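PDB 5CU1: DMSP lyase from Ruegeria pomeroyi, which belongs to the cupin superfamily and carries an iron(III) ion in its beta-barrel. Local coordinates for residues 26-30 with 42-46. Numbering follows the deposited sequence.
Sequences FQALH and LPDSL
One face of the H30 imidazole is covered by a methyl group of L42. CD1 of L42 sits 3.3 Å from the centroid of the H30 ring and 19° off its normal, a CH-pi contact displaced toward the rim, on the side of NE2 and CD2. The other methyl, CD2 of L42, lies nearer the root of the same ring, 3.7 Å from CG of H30. At its rim the imidazole also makes a weak hydrogen bond, from NE2 to the backbone oxygen of V40, which links the ring to the same loop two residues ahead of L42. The phenyl ring of F26 meets the leucine obliquely, its CE2 3.9 Å from L42 CD1. Both rings are carried toward the leucine by the same first torsion: CG of F26 and of H30 is anti to the backbone N (chi1 178° and -177°), though H30 presents a face. The two residues are one helical turn apart, and the branched end of L42 rests against both of them, from the loop side. Q27 closes a further side, with its CA 3.6 Å from L42 CD2 and its CG 3.7 Å from that same methyl.

Beyond CG the Q27 chain is extended, crosses L42 obliquely and brings its amide toward D44 and L46. NE2 of Q27 stops 4.1 Å from OD2 of D44, too long for a hydrogen bond; the D44 side chain is poorly ordered, and NE2 reaches CD1 of L46 at a similarly loose 4.3 Å.

The contact thus packs the loop between helix 34-39 and strand 47-48 against helix 17-32, whose F26 also touches L192 and L194 of strand 189-196 in the cupin barrel. Its chemistry is chiefly apolar and centred on one leucine, and the polar fringe around Q27 and D44 probably adds little to the hold.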
ATOM      1  N   PHE A  26      -8.116  -9.745  -4.116  1.00 26.29           N
ATOM      2  CA  PHE A  26      -7.855  -9.558  -2.742  1.00 24.16           C
ATOM      3  C   PHE A  26      -8.304 -10.694  -1.794  1.00 24.71           C
ATOM      4  O   PHE A  26      -7.512 -11.133  -1.113  1.00 21.50           O
ATOM      5  CB  PHE A  26      -8.051  -8.118  -2.245  1.00 20.54           C
ATOM      6  CG  PHE A  26      -7.833  -7.970  -0.827  1.00 25.36           C
ATOM      7  CD1 PHE A  26      -6.638  -8.044  -0.328  1.00 22.50           C
ATOM      8  CD2 PHE A  26      -8.879  -7.905   0.041  1.00 26.32           C
ATOM      9  CE1 PHE A  26      -6.435  -8.083   0.979  1.00 24.51           C
ATOM     10  CE2 PHE A  26      -8.653  -7.907   1.380  1.00 25.09           C
ATOM     11  CZ  PHE A  26      -7.421  -7.967   1.838  1.00 23.88           C
ATOM     12  N   GLN A  27      -9.568 -11.055  -1.884  1.00 25.41           N
ATOM     13  CA  GLN A  27     -10.291 -12.026  -1.117  1.00 26.65           C
ATOM     14  C   GLN A  27      -9.694 -13.412  -1.202  1.00 28.39           C
ATOM     15  O   GLN A  27      -9.602 -14.106  -0.258  1.00 27.96           O
ATOM     16  CB  GLN A  27     -11.770 -11.961  -1.507  1.00 24.35           C
ATOM     17  CG  GLN A  27     -12.472 -10.846  -0.889  1.00 26.52           C
ATOM     18  CD  GLN A  27     -13.790 -10.590  -1.427  1.00 37.39           C
ATOM     19  OE1 GLN A  27     -13.983 -10.778  -2.517  1.00 36.56           O
ATOM     20  NE2 GLN A  27     -14.720 -10.170  -0.609  1.00 35.81           N
ATOM     21  N   ALA A  28      -9.317 -13.764  -2.412  1.00 26.73           N
ATOM     22  CA  ALA A  28      -8.607 -14.970  -2.731  1.00 24.50           C
ATOM     23  C   ALA A  28      -7.277 -15.006  -2.346  1.00 25.51           C
ATOM     24  O   ALA A  28      -6.946 -15.924  -1.984  1.00 37.16           O
ATOM     25  CB  ALA A  28      -8.737 -15.345  -4.168  1.00 21.82           C
ATOM     26  N   LEU A  29      -6.506 -13.991  -2.215  1.00 27.73           N
ATOM     27  CA  LEU A  29      -5.137 -14.073  -1.685  1.00 25.76           C
ATOM     28  C   LEU A  29      -4.967 -14.040  -0.298  1.00 22.14           C
ATOM     29  O   LEU A  29      -4.115 -14.533   0.167  1.00 24.18           O
ATOM     30  CB  LEU A  29      -4.425 -12.858  -2.231  1.00 26.11           C
ATOM     31  CG  LEU A  29      -3.106 -12.444  -1.746  1.00 17.88           C
ATOM     32  CD1 LEU A  29      -2.135 -13.328  -2.312  1.00 23.41           C
ATOM     33  CD2 LEU A  29      -2.909 -11.141  -2.092  1.00 19.31           C
ATOM     34  N   HIS A  30      -5.897 -13.488   0.322  1.00 25.12           N
ATOM     35  CA  HIS A  30      -6.077 -13.403   1.658  1.00 25.44           C
ATOM     36  C   HIS A  30      -6.255 -14.759   2.202  1.00 29.52           C
ATOM     37  O   HIS A  30      -5.530 -15.133   3.007  1.00 32.65           O
ATOM     38  CB  HIS A  30      -7.236 -12.663   1.971  1.00 26.90           C
ATOM     39  CG  HIS A  30      -7.471 -12.456   3.417  1.00 29.66           C
ATOM     40  ND1 HIS A  30      -8.179 -13.292   4.173  1.00 31.44           N
ATOM     41  CD2 HIS A  30      -7.091 -11.488   4.223  1.00 28.85           C
ATOM     42  CE1 HIS A  30      -8.270 -12.815   5.364  1.00 33.07           C
ATOM     43  NE2 HIS A  30      -7.622 -11.720   5.416  1.00 30.09           N
ATOM     44  N   LEU A  42     -11.497 -11.613   6.982  1.00 35.71           N
ATOM     45  CA  LEU A  42     -12.209 -10.991   5.907  1.00 34.36           C
ATOM     46  C   LEU A  42     -13.619 -11.124   6.253  1.00 45.90           C
ATOM     47  O   LEU A  42     -14.051 -12.178   6.680  1.00 47.85           O
ATOM     48  CB  LEU A  42     -11.914 -11.593   4.593  1.00 38.49           C
ATOM     49  CG  LEU A  42     -11.154 -10.710   3.680  1.00 43.26           C
ATOM     50  CD1 LEU A  42     -10.031  -9.984   4.377  1.00 36.35           C
ATOM     51  CD2 LEU A  42     -10.764 -11.258   2.367  1.00 32.71           C
ATOM     52  N   PRO A  43     -14.330  -9.903   6.228  1.00 50.46           N
ATOM     53  CA  PRO A  43     -15.683 -10.004   6.760  1.00 46.11           C
ATOM     54  C   PRO A  43     -16.619 -10.455   5.841  1.00 49.02           C
ATOM     55  O   PRO A  43     -17.593 -10.883   6.336  1.00 57.83           O
ATOM     56  CB  PRO A  43     -16.096  -8.589   7.092  1.00 46.01           C
ATOM     57  CG  PRO A  43     -15.044  -7.711   6.719  1.00 44.01           C
ATOM     58  CD  PRO A  43     -14.073  -8.411   5.962  1.00 45.04           C
ATOM     59  N   ASP A  44     -16.351 -10.318   4.586  1.00 44.73           N
ATOM     60  CA  ASP A  44     -17.024 -10.921   3.452  1.00 59.82           C
ATOM     61  C   ASP A  44     -18.403 -10.318   2.649  1.00 64.76           C
ATOM     62  O   ASP A  44     -19.039 -10.901   1.770  1.00 59.10           O
ATOM     63  CB  ASP A  44     -16.834 -12.443   3.487  1.00 60.54           C
ATOM     64  CG  ASP A  44     -16.309 -13.022   2.109  1.00 66.76           C
ATOM     65  OD1 ASP A  44     -15.141 -13.436   2.004  1.00 59.68           O
ATOM     66  OD2 ASP A  44     -17.101 -12.995   1.160  1.00 68.09           O
ATOM     67  N   SER A  45     -18.572  -9.035   2.803  1.00 63.59           N
ATOM     68  CA  SER A  45     -19.409  -8.358   3.669  1.00 58.63           C
ATOM     69  C   SER A  45     -18.918  -6.996   3.778  1.00 52.11           C
ATOM     70  O   SER A  45     -18.821  -6.491   4.818  1.00 55.04           O
ATOM     71  CB  SER A  45     -19.575  -9.100   4.987  1.00 60.41           C
ATOM     72  OG  SER A  45     -19.886 -10.377   4.651  1.00 56.60           O
ATOM     73  N   LEU A  46     -18.730  -6.374   2.641  1.00 49.90           N
ATOM     74  CA  LEU A  46     -18.279  -4.984   2.639  1.00 46.03           C
ATOM     75  C   LEU A  46     -19.282  -4.012   1.914  1.00 39.95           C
ATOM     76  O   LEU A  46     -19.614  -4.201   0.842  1.00 46.48           O
ATOM     77  CB  LEU A  46     -16.945  -4.996   1.998  1.00 40.35           C
ATOM     78  CG  LEU A  46     -15.974  -5.928   2.594  1.00 38.03           C
ATOM     79  CD1 LEU A  46     -15.394  -6.436   1.384  1.00 41.81           C
ATOM     80  CD2 LEU A  46     -14.875  -5.269   3.283  1.00 37.85           C
TER